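Local coordinates for protein tetraacyldisaccharide 4'-kinase (Aquifex aeolicus, PDB 4ITM) that transfers the gamma-phosphate of ATP to the 4'-position of a tetraacyldisaccharide 1-phosphate, forming lipid IVA in lipid A biosynthesis, at residues K243-L248 with F292-K297; G47-T52 with L154-D159; N213-E218 with K284-E289. All blocks are in the same frame, centred on the assembly; numbering follows the deposited sequence.

Contacts 1 and 2 both touch the bound ATP, but at different ends of it: 292-297 receives the adenine, while 47-52 binds the beta and gamma phosphates. Their centres lie about 19 Å apart and the two contacts do not touch each other. Contact 2 is the more deeply buried, its centre about 10 Å from the centre of the chain, and combines a polar grip, a lysine ammonium bound to P-loop oxygens, with a leucine packed against the loop. Contact 1 is partly buried and wholly apolar across its segments. Contact 3 is peripheral, its centre about 20 Å out, where weak bonds and a water join two turns. It touches contact 1 through Asn213 and Phe292, near the paired strands 201-212 and 291-300.

Contact 1 (K243-L248 with F292-K297); sequences KVLKNL and FALNFK. With ATP (adenosine-5'-triphosphate), chain B.
The shortest polar bond at this contact runs 2.7 Å from ATP N6 to Phe296 O, the carbonyl of the residue whose ring also meets Val244 and Leu248. An N-H...O angle of 170° makes it almost straight. Phe296 N returns a bond to ATP N1 at 3.0 Å. One residue therefore offers a donor and an acceptor side by side to the amino edge of adenine, a pairing that fits adenine and would not fit guanine, whose groups there have the reverse polarity. Leu294 O also comes within 3.3 Å of ATP C2.

Across the segments everything is apolar. The Phe296 ring is approached at its edge, near its plane, by ATP N1 and by Val244 CG1, which lies 4.0 Å from Phe296 CZ. A rim of one ring thus touches both the nucleotide and the helix. Leu294 CD1 is the common meeting point for three residues of 243-248. Val244 CG1 reaches it at 3.9 Å, lying anti to its own backbone N (chi1 168°), as the two side chains run past each other in opposite senses. Leu248 and Leu294 instead approach tip to tip, with their CD1 methyls 3.9 Å apart. Leu245 adds CD2 from a slanting direction.

The axes of helix 243-247 and strand 292-297 stay 11.4 Å apart and make an angle of 74°, so side-chain ends alone bridge the gap. Helix 238-247 also supplies Gln240, which bonds ATP. Strand 291-300 is flanked by strand 201-212, bonded through Ala293 and Asn295, and by strand 275-277, bonded through Phe292; Phe208 of the former touches Leu248 and Leu294, and Leu276 of the latter packs against Leu245.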
loop_
_atom_site.group_PDB
_atom_site.type_symbol
_atom_site.label_atom_id
_atom_site.label_comp_id
_atom_site.label_asym_id
_atom_site.label_seq_id
_atom_site.Cartn_x
_atom_site.Cartn_y
_atom_site.Cartn_z
ATOM N N LYS A 243 17.836 9.896 2.450
ATOM C CA LYS A 243 17.310 11.025 3.216
ATOM C C LYS A 243 16.801 10.573 4.581
ATOM O O LYS A 243 17.092 11.191 5.603
ATOM C CB LYS A 243 16.159 11.711 2.465
ATOM C CG LYS A 243 16.543 12.412 1.165
ATOM C CD LYS A 243 15.315 13.068 0.531
ATOM C CE LYS A 243 15.644 13.747 -0.794
ATOM N NZ LYS A 243 16.066 12.782 -1.847
ATOM N N VAL A 244 16.039 9.488 4.590
ATOM C CA VAL A 244 15.399 9.044 5.815
ATOM C C VAL A 244 16.433 8.528 6.806
ATOM O O VAL A 244 16.377 8.855 7.989
ATOM C CB VAL A 244 14.330 7.968 5.542
ATOM C CG1 VAL A 244 13.895 7.314 6.840
ATOM C CG2 VAL A 244 13.130 8.585 4.808
ATOM N N LEU A 245 17.384 7.734 6.322
ATOM C CA LEU A 245 18.439 7.220 7.186
ATOM C C LEU A 245 19.212 8.372 7.825
ATOM O O LEU A 245 19.570 8.307 9.000
ATOM C CB LEU A 245 19.390 6.293 6.415
ATOM C CG LEU A 245 18.852 4.948 5.896
ATOM C CD1 LEU A 245 19.842 4.329 4.939
ATOM C CD2 LEU A 245 18.530 3.966 7.026
ATOM N N LYS A 246 19.452 9.432 7.057
ATOM C CA LYS A 246 20.189 10.583 7.577
ATOM C C LYS A 246 19.407 11.322 8.661
ATOM O O LYS A 246 19.935 11.604 9.735
ATOM C CB LYS A 246 20.568 11.558 6.460
ATOM C CG LYS A 246 21.408 12.736 6.959
ATOM C CD LYS A 246 21.768 13.720 5.852
ATOM C CE LYS A 246 22.722 14.802 6.368
ATOM N NZ LYS A 246 23.143 15.769 5.311
ATOM N N ASN A 247 18.143 11.622 8.380
ATOM C CA ASN A 247 17.310 12.353 9.332
ATOM C C ASN A 247 17.034 11.588 10.627
ATOM O O ASN A 247 16.740 12.195 11.657
ATOM C CB ASN A 247 16.008 12.818 8.675
ATOM C CG ASN A 247 16.243 13.880 7.615
ATOM O OD1 ASN A 247 17.229 14.616 7.665
ATOM N ND2 ASN A 247 15.339 13.962 6.646
ATOM N N LEU A 248 17.145 10.262 10.570
ATOM C CA LEU A 248 16.999 9.421 11.754
ATOM C C LEU A 248 18.301 9.332 12.544
ATOM O O LEU A 248 18.342 8.738 13.624
ATOM C CB LEU A 248 16.537 8.014 11.369
ATOM C CG LEU A 248 15.074 7.881 10.950
ATOM C CD1 LEU A 248 14.699 6.421 10.754
ATOM C CD2 LEU A 248 14.175 8.548 11.977
ATOM N N PHE A 292 18.210 -5.797 8.014
ATOM C CA PHE A 292 17.032 -5.226 8.675
ATOM C C PHE A 292 16.398 -4.129 7.822
ATOM O O PHE A 292 17.030 -3.604 6.904
ATOM C CB PHE A 292 17.378 -4.649 10.059
ATOM C CG PHE A 292 18.090 -5.622 10.972
ATOM C CD1 PHE A 292 19.458 -5.841 10.848
ATOM C CD2 PHE A 292 17.393 -6.314 11.960
ATOM C CE1 PHE A 292 20.120 -6.741 11.684
ATOM C CE2 PHE A 292 18.047 -7.212 12.800
ATOM C CZ PHE A 292 19.414 -7.424 12.660
ATOM N N ALA A 293 15.144 -3.802 8.135
ATOM C CA ALA A 293 14.444 -2.671 7.532
ATOM C C ALA A 293 13.904 -1.809 8.653
ATOM O O ALA A 293 13.854 -2.244 9.800
ATOM C CB ALA A 293 13.312 -3.145 6.627
ATOM N N LEU A 294 13.524 -0.582 8.322
ATOM C CA LEU A 294 12.957 0.343 9.298
ATOM C C LEU A 294 11.459 0.105 9.376
ATOM O O LEU A 294 10.809 -0.117 8.356
ATOM C CB LEU A 294 13.205 1.794 8.878
ATOM C CG LEU A 294 14.631 2.248 8.548
ATOM C CD1 LEU A 294 14.610 3.664 8.006
ATOM C CD2 LEU A 294 15.512 2.163 9.767
ATOM N N ASN A 295 10.923 0.158 10.587
ATOM C CA ASN A 295 9.503 -0.004 10.820
ATOM C C ASN A 295 8.946 1.302 11.378
ATOM O O ASN A 295 9.535 1.887 12.282
ATOM C CB ASN A 295 9.270 -1.161 11.802
ATOM C CG ASN A 295 7.797 -1.410 12.080
ATOM O OD1 ASN A 295 6.987 -1.571 11.163
ATOM N ND2 ASN A 295 7.443 -1.421 13.351
ATOM N N PHE A 296 7.827 1.770 10.822
ATOM C CA PHE A 296 7.212 3.022 11.266
ATOM C C PHE A 296 5.805 2.784 11.797
ATOM O O PHE A 296 5.011 2.066 11.174
ATOM C CB PHE A 296 7.141 4.037 10.116
ATOM C CG PHE A 296 8.479 4.530 9.662
ATOM C CD1 PHE A 296 9.216 3.815 8.729
ATOM C CD2 PHE A 296 9.007 5.710 10.169
ATOM C CE1 PHE A 296 10.450 4.265 8.316
ATOM C CE2 PHE A 296 10.244 6.167 9.751
ATOM C CZ PHE A 296 10.968 5.441 8.829
ATOM N N LYS A 297 5.500 3.394 12.938
ATOM C CA LYS A 297 4.132 3.420 13.456
ATOM C C LYS A 297 3.315 4.335 12.563
ATOM O O LYS A 297 3.828 5.337 12.053
ATOM C CB LYS A 297 4.082 3.953 14.894
ATOM C CG LYS A 297 4.759 3.080 15.949
ATOM C CD LYS A 297 4.665 3.721 17.340
ATOM C CE LYS A 297 5.399 2.908 18.415
ATOM N NZ LYS A 297 4.831 1.542 18.599
HETATM P PG ATP B . 3.105 2.384 -1.172
HETATM O O1G ATP B . 2.295 3.022 -2.264
HETATM O O2G ATP B . 2.326 1.727 -0.062
HETATM O O3G ATP B . 4.257 1.539 -1.670
HETATM P PB ATP B . 4.513 4.887 -1.066
HETATM O O1B ATP B . 3.574 6.074 -1.059
HETATM O O2B ATP B . 5.158 4.500 -2.366
HETATM O O3B ATP B . 3.844 3.588 -0.390
HETATM P PA ATP B . 5.669 5.379 1.565
HETATM O O1A ATP B . 6.544 6.598 1.688
HETATM O O2A ATP B . 4.300 5.411 2.184
HETATM O O3A ATP B . 5.704 5.145 -0.030
HETATM O "O5'" ATP B . 6.478 4.103 2.152
HETATM C "C5'" ATP B . 7.592 3.581 1.413
HETATM C "C4'" ATP B . 7.662 2.054 1.458
HETATM O "O4'" ATP B . 7.955 1.569 2.777
HETATM C "C3'" ATP B . 6.360 1.391 1.031
HETATM O "O3'" ATP B . 6.333 1.195 -0.386
HETATM C "C2'" ATP B . 6.327 0.105 1.855
HETATM O "O2'" ATP B . 7.100 -0.933 1.245
HETATM C "C1'" ATP B . 7.112 0.456 3.105
HETATM N N9 ATP B . 6.258 0.932 4.217
HETATM C C8 ATP B . 5.103 1.623 4.109
HETATM N N7 ATP B . 4.603 1.933 5.323
HETATM C C5 ATP B . 5.467 1.437 6.240
HETATM C C6 ATP B . 5.544 1.416 7.717
HETATM N N6 ATP B . 4.576 2.002 8.471
HETATM N N1 ATP B . 6.610 0.784 8.276
HETATM C C2 ATP B . 7.581 0.212 7.529
HETATM N N3 ATP B . 7.577 0.192 6.185
HETATM C C4 ATP B . 6.561 0.784 5.505
#

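Contact 2 (G47-T52 with L154-D159); sequences GGSGKT and LLKKKD. With ATP (adenosine-5'-triphosphate), chain B.
Lys156 and Ser49 join strand 150-156 to the Walker A P-loop, whose GGSGKT segment leads from the loop into helix 51-61 and binds the beta and gamma phosphates of ATP. From CB, which points toward the P-loop, the Lys156 chain starts with CG between the backbone N and the carbonyl carbon (chi1 58°), which brings Lys156 CG 3.9 Å from Ser49 OG. CD and CE continue beside the Gly48 carbonyl, with CE 3.4 Å from Gly48 O. A bend at the last torsion delivers NZ to three oxygens. It donates to Ser49 OG at 2.9 Å. It also bonds Gly48 O at 3.1 Å, from above the carbonyl plane and 48° out of it. The third partner is Asp159 OD1, met on its syn side in a salt bridge of 2.9 Å from Lys156 NZ. The carboxylate probably helps this buried ammonium remain charged.

Asp159 is itself held by the backbone of Lys156, for Lys156 N donates to Asp159 OD2 along a nearly straight line (176°). Asn43 is a further partner of Ser49 OG. On the nucleotide side, Gly50 N at the N-cap position donates to ATP O1B at 2.9 Å, and Thr52 N in the first turn of helix 51-61 donates to ATP O2G. The ammonium of Lys51 turns elsewhere, forming salt bridges with Glu100 and Asp138, although its CD still passes near O2G.

Where the loop passes into the helix, Leu154 supplies the apolar part of the contact. Its CD1 methyl lies 3.4 Å from Lys51 CA and 3.3 Å from Ser49 O, an oxygen that also accepts from Thr186 OG1.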
loop_
_atom_site.group_PDB
_atom_site.type_symbol
_atom_site.label_atom_id
_atom_site.label_comp_id
_atom_site.label_asym_id
_atom_site.label_seq_id
_atom_site.Cartn_x
_atom_site.Cartn_y
_atom_site.Cartn_z
ATOM N N GLY A 47 1.370 7.011 -8.730
ATOM C CA GLY A 47 2.462 7.032 -7.769
ATOM C C GLY A 47 1.953 6.716 -6.374
ATOM O O GLY A 47 0.736 6.702 -6.133
ATOM N N GLY A 48 2.872 6.468 -5.444
ATOM C CA GLY A 48 2.485 6.090 -4.090
ATOM C C GLY A 48 1.775 7.208 -3.341
ATOM O O GLY A 48 2.094 8.381 -3.506
ATOM N N SER A 49 0.807 6.851 -2.505
ATOM C CA SER A 49 0.166 7.841 -1.653
ATOM C C SER A 49 -0.001 7.309 -0.242
ATOM O O SER A 49 -0.982 7.638 0.441
ATOM C CB SER A 49 -1.194 8.269 -2.230
ATOM O OG SER A 49 -1.031 8.937 -3.472
ATOM N N GLY A 50 0.939 6.464 0.180
ATOM C CA GLY A 50 0.958 5.958 1.548
ATOM C C GLY A 50 0.027 4.791 1.833
ATOM O O GLY A 50 -0.354 4.544 2.988
ATOM N N LYS A 51 -0.326 4.037 0.799
ATOM C CA LYS A 51 -1.304 2.956 0.978
ATOM C C LYS A 51 -0.891 1.810 1.910
ATOM O O LYS A 51 -1.699 1.318 2.682
ATOM C CB LYS A 51 -1.782 2.426 -0.377
ATOM C CG LYS A 51 -1.856 0.919 -0.503
ATOM C CD LYS A 51 -1.236 0.533 -1.829
ATOM C CE LYS A 51 -1.310 -0.940 -2.095
ATOM N NZ LYS A 51 -0.371 -1.725 -1.247
ATOM N N THR A 52 0.351 1.375 1.834
ATOM C CA THR A 52 0.787 0.285 2.697
ATOM C C THR A 52 0.674 0.718 4.156
ATOM O O THR A 52 0.119 -0.006 4.957
ATOM C CB THR A 52 2.216 -0.148 2.371
ATOM O OG1 THR A 52 2.292 -0.469 0.969
ATOM C CG2 THR A 52 2.657 -1.352 3.245
ATOM N N LEU A 154 -7.017 7.994 -0.397
ATOM C CA LEU A 154 -5.790 8.653 0.048
ATOM C C LEU A 154 -5.443 9.743 -0.940
ATOM O O LEU A 154 -5.491 9.543 -2.146
ATOM C CB LEU A 154 -4.613 7.681 0.111
ATOM C CG LEU A 154 -4.796 6.352 0.839
ATOM C CD1 LEU A 154 -3.564 5.521 0.652
ATOM C CD2 LEU A 154 -5.058 6.570 2.304
ATOM N N LEU A 155 -5.034 10.882 -0.419
ATOM C CA LEU A 155 -4.761 12.038 -1.237
ATOM C C LEU A 155 -3.514 12.694 -0.679
ATOM O O LEU A 155 -3.422 12.929 0.531
ATOM C CB LEU A 155 -5.948 12.997 -1.135
ATOM C CG LEU A 155 -6.302 13.840 -2.347
ATOM C CD1 LEU A 155 -6.608 12.947 -3.526
ATOM C CD2 LEU A 155 -7.489 14.710 -1.999
ATOM N N LYS A 156 -2.547 12.971 -1.549
ATOM C CA LYS A 156 -1.378 13.754 -1.156
ATOM C C LYS A 156 -1.440 15.094 -1.876
ATOM O O LYS A 156 -2.067 15.198 -2.933
ATOM C CB LYS A 156 -0.069 13.022 -1.474
ATOM C CG LYS A 156 0.136 12.657 -2.940
ATOM C CD LYS A 156 1.491 11.969 -3.137
ATOM C CE LYS A 156 1.728 11.551 -4.583
ATOM N NZ LYS A 156 0.686 10.600 -5.064
ATOM N N LYS A 157 -0.821 16.116 -1.290
ATOM C CA LYS A 157 -0.891 17.475 -1.832
ATOM C C LYS A 157 -0.581 17.522 -3.329
ATOM O O LYS A 157 -1.259 18.203 -4.096
ATOM C CB LYS A 157 0.060 18.404 -1.074
ATOM C CG LYS A 157 0.004 19.854 -1.525
ATOM C CD LYS A 157 1.230 20.627 -1.034
ATOM C CE LYS A 157 1.113 22.131 -1.325
ATOM N NZ LYS A 157 2.291 22.879 -0.792
ATOM N N LYS A 158 0.438 16.773 -3.728
ATOM C CA LYS A 158 0.879 16.680 -5.120
ATOM C C LYS A 158 -0.228 16.249 -6.103
ATOM O O LYS A 158 -0.264 16.699 -7.257
ATOM C CB LYS A 158 2.068 15.714 -5.181
ATOM C CG LYS A 158 2.668 15.496 -6.548
ATOM C CD LYS A 158 3.835 14.529 -6.450
ATOM C CE LYS A 158 4.316 14.095 -7.826
ATOM N NZ LYS A 158 5.467 13.153 -7.734
ATOM N N ASP A 159 -1.132 15.385 -5.648
ATOM C CA ASP A 159 -2.254 14.946 -6.485
ATOM C C ASP A 159 -3.083 16.134 -6.937
ATOM O O ASP A 159 -3.585 16.163 -8.064
ATOM C CB ASP A 159 -3.160 13.980 -5.718
ATOM C CG ASP A 159 -2.440 12.732 -5.293
ATOM O OD1 ASP A 159 -1.438 12.389 -5.948
ATOM O OD2 ASP A 159 -2.878 12.091 -4.318
HETATM P PG ATP B . 3.105 2.384 -1.172
HETATM O O1G ATP B . 2.295 3.022 -2.264
HETATM O O2G ATP B . 2.326 1.727 -0.062
HETATM O O3G ATP B . 4.257 1.539 -1.670
HETATM P PB ATP B . 4.513 4.887 -1.066
HETATM O O1B ATP B . 3.574 6.074 -1.059
HETATM O O2B ATP B . 5.158 4.500 -2.366
HETATM O O3B ATP B . 3.844 3.588 -0.390
HETATM P PA ATP B . 5.669 5.379 1.565
HETATM O O1A ATP B . 6.544 6.598 1.688
HETATM O O2A ATP B . 4.300 5.411 2.184
HETATM O O3A ATP B . 5.704 5.145 -0.030
HETATM O "O5'" ATP B . 6.478 4.103 2.152
HETATM C "C5'" ATP B . 7.592 3.581 1.413
HETATM C "C4'" ATP B . 7.662 2.054 1.458
HETATM O "O4'" ATP B . 7.955 1.569 2.777
HETATM C "C3'" ATP B . 6.360 1.391 1.031
HETATM O "O3'" ATP B . 6.333 1.195 -0.386
HETATM C "C2'" ATP B . 6.327 0.105 1.855
HETATM O "O2'" ATP B . 7.100 -0.933 1.245
HETATM C "C1'" ATP B . 7.112 0.456 3.105
HETATM N N9 ATP B . 6.258 0.932 4.217
HETATM C C8 ATP B . 5.103 1.623 4.109
HETATM N N7 ATP B . 4.603 1.933 5.323
HETATM C C5 ATP B . 5.467 1.437 6.240
HETATM C C6 ATP B . 5.544 1.416 7.717
HETATM N N6 ATP B . 4.576 2.002 8.471
HETATM N N1 ATP B . 6.610 0.784 8.276
HETATM C C2 ATP B . 7.581 0.212 7.529
HETATM N N3 ATP B . 7.577 0.192 6.185
HETATM C C4 ATP B . 6.561 0.784 5.505
#

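Contact 3 (N213-E218 with K284-E289); sequences NSDFEE and KLQGYE
A type I turn from Asn213 to Phe216 packs against a type II turn from Leu285 to Tyr288, with Ser214 CA and Gln286 CA only 4.6 Å apart. Ser214 is the residue pressed into the second turn. Its OG lies between the backbone N and the carbonyl carbon (chi1 66°), where it can face the peptides around Gly287. Gly287 N reaches Ser214 OG in a weak bond of 3.4 Å, bent to 133°. A second weak, unsettled interaction links Ser214 OG with Tyr288 O at 3.0 Å. One water supports the join, accepting from Ser214 N at 2.9 Å and donating weakly to Tyr288 O. On another flank of the serine, its carbonyl oxygen rests on Gln286, with Ser214 O 3.2 Å from Gln286 CB. Gln286 CA-H also makes a bent C-H...O contact with Ser214 O.

Behind this interface, the first turn is held by Asn213. Its OD1 accepts from Asp215 N at 2.9 Å, an Asx turn, and from Glu217 N at 3.0 Å, the two donors arriving from opposite faces of the amide plane. Asn213 ND2 donates to Glu217 OE1 almost straight (173°), which fixes how the amide is rotated.

Phe216 N bonds Asn213 O at 2.7 Å, Asn213 N bonds Glu217 O, and Phe216 adopts left-handed helical backbone angles. That combination defines a 3:5 beta hairpin, a type I turn with a G1 bulge, here connecting strands 201-212 and 218-219 and abutting the turn that leads into strand 291-300.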
loop_
_atom_site.group_PDB
_atom_site.type_symbol
_atom_site.label_atom_id
_atom_site.label_comp_id
_atom_site.label_asym_id
_atom_site.label_seq_id
_atom_site.Cartn_x
_atom_site.Cartn_y
_atom_site.Cartn_z
ATOM N N ASN A 213 13.465 -7.374 11.389
ATOM C CA ASN A 213 14.478 -8.332 10.961
ATOM C C ASN A 213 14.031 -9.080 9.704
ATOM O O ASN A 213 12.930 -8.843 9.199
ATOM C CB ASN A 213 14.931 -9.268 12.094
ATOM C CG ASN A 213 13.866 -10.283 12.519
ATOM O OD1 ASN A 213 12.895 -10.553 11.809
ATOM N ND2 ASN A 213 14.065 -10.860 13.693
ATOM N N SER A 214 14.879 -9.974 9.208
ATOM C CA SER A 214 14.620 -10.676 7.952
ATOM C C SER A 214 13.410 -11.609 8.016
ATOM O O SER A 214 12.938 -12.075 6.981
ATOM C CB SER A 214 15.861 -11.457 7.500
ATOM O OG SER A 214 16.162 -12.520 8.394
ATOM N N ASP A 215 12.931 -11.887 9.229
ATOM C CA ASP A 215 11.696 -12.648 9.447
ATOM C C ASP A 215 10.508 -11.719 9.690
ATOM O O ASP A 215 9.418 -12.172 10.053
ATOM C CB ASP A 215 11.839 -13.600 10.647
ATOM C CG ASP A 215 12.749 -14.776 10.355
ATOM O OD1 ASP A 215 12.752 -15.244 9.191
ATOM O OD2 ASP A 215 13.463 -15.227 11.279
ATOM N N PHE A 216 10.736 -10.425 9.492
ATOM C CA PHE A 216 9.735 -9.382 9.732
ATOM C C PHE A 216 9.216 -9.293 11.171
ATOM O O PHE A 216 8.110 -8.822 11.411
ATOM C CB PHE A 216 8.589 -9.453 8.712
ATOM C CG PHE A 216 8.941 -8.848 7.387
ATOM C CD1 PHE A 216 9.799 -9.509 6.514
ATOM C CD2 PHE A 216 8.446 -7.607 7.028
ATOM C CE1 PHE A 216 10.139 -8.948 5.306
ATOM C CE2 PHE A 216 8.778 -7.043 5.815
ATOM C CZ PHE A 216 9.623 -7.716 4.947
ATOM N N GLU A 217 10.026 -9.725 12.127
ATOM C CA GLU A 217 9.700 -9.496 13.531
ATOM C C GLU A 217 10.216 -8.129 13.950
ATOM O O GLU A 217 11.174 -7.618 13.375
ATOM C CB GLU A 217 10.304 -10.590 14.411
ATOM C CG GLU A 217 9.827 -11.970 14.021
ATOM C CD GLU A 217 10.679 -13.066 14.605
ATOM O OE1 GLU A 217 11.874 -12.820 14.893
ATOM O OE2 GLU A 217 10.150 -14.183 14.770
ATOM N N GLU A 218 9.571 -7.531 14.940
ATOM C CA GLU A 218 10.009 -6.246 15.464
ATOM C C GLU A 218 11.174 -6.398 16.438
ATOM O O GLU A 218 11.120 -7.189 17.375
ATOM C CB GLU A 218 8.836 -5.504 16.112
ATOM C CG GLU A 218 7.769 -5.086 15.103
ATOM C CD GLU A 218 6.558 -4.417 15.747
ATOM O OE1 GLU A 218 6.582 -4.187 16.977
ATOM O OE2 GLU A 218 5.584 -4.122 15.017
ATOM N N LYS A 284 13.163 -10.458 -0.087
ATOM C CA LYS A 284 13.960 -11.357 -0.920
ATOM C C LYS A 284 15.217 -11.843 -0.197
ATOM O O LYS A 284 16.056 -12.513 -0.778
ATOM C CB LYS A 284 14.301 -10.664 -2.239
ATOM C CG LYS A 284 13.078 -9.984 -2.849
ATOM C CD LYS A 284 13.356 -9.352 -4.197
ATOM C CE LYS A 284 12.077 -8.769 -4.808
ATOM N NZ LYS A 284 11.585 -7.569 -4.077
ATOM N N LEU A 285 15.325 -11.512 1.084
ATOM C CA LEU A 285 16.531 -11.811 1.839
ATOM C C LEU A 285 16.262 -12.449 3.198
ATOM O O LEU A 285 17.021 -12.230 4.137
ATOM C CB LEU A 285 17.335 -10.530 2.055
ATOM C CG LEU A 285 17.842 -9.806 0.808
ATOM C CD1 LEU A 285 18.546 -8.531 1.217
ATOM C CD2 LEU A 285 18.780 -10.706 0.002
ATOM N N GLN A 286 15.198 -13.232 3.325
ATOM C CA GLN A 286 14.921 -13.819 4.634
ATOM C C GLN A 286 15.948 -14.893 4.945
ATOM O O GLN A 286 16.492 -15.524 4.043
ATOM C CB GLN A 286 13.482 -14.345 4.770
ATOM C CG GLN A 286 13.137 -15.600 3.993
ATOM C CD GLN A 286 11.699 -16.069 4.275
ATOM O OE1 GLN A 286 11.120 -15.745 5.316
ATOM N NE2 GLN A 286 11.126 -16.830 3.343
ATOM N N GLY A 287 16.237 -15.090 6.220
ATOM C CA GLY A 287 17.318 -15.989 6.554
ATOM C C GLY A 287 18.576 -15.221 6.892
ATOM O O GLY A 287 19.244 -15.540 7.870
ATOM N N TYR A 288 18.908 -14.208 6.097
ATOM C CA TYR A 288 20.020 -13.326 6.456
ATOM C C TYR A 288 19.691 -12.565 7.738
ATOM O O TYR A 288 18.965 -11.580 7.724
ATOM C CB TYR A 288 20.362 -12.359 5.315
ATOM C CG TYR A 288 21.098 -13.018 4.178
ATOM C CD1 TYR A 288 22.338 -13.607 4.386
ATOM C CD2 TYR A 288 20.553 -13.071 2.907
ATOM C CE1 TYR A 288 23.016 -14.227 3.357
ATOM C CE2 TYR A 288 21.233 -13.690 1.862
ATOM C CZ TYR A 288 22.463 -14.263 2.096
ATOM O OH TYR A 288 23.160 -14.881 1.078
ATOM N N GLU A 289 20.244 -13.018 8.850
ATOM C CA GLU A 289 19.877 -12.466 10.144
ATOM C C GLU A 289 20.603 -11.164 10.480
ATOM O O GLU A 289 20.433 -10.610 11.571
ATOM C CB GLU A 289 20.080 -13.522 11.231
ATOM C CG GLU A 289 18.952 -14.549 11.279
ATOM C CD GLU A 289 19.451 -15.966 11.461
ATOM O OE1 GLU A 289 18.783 -16.894 10.949
ATOM O OE2 GLU A 289 20.499 -16.149 12.120
HETATM O O HOH W 1 17.529 -9.854 10.262
#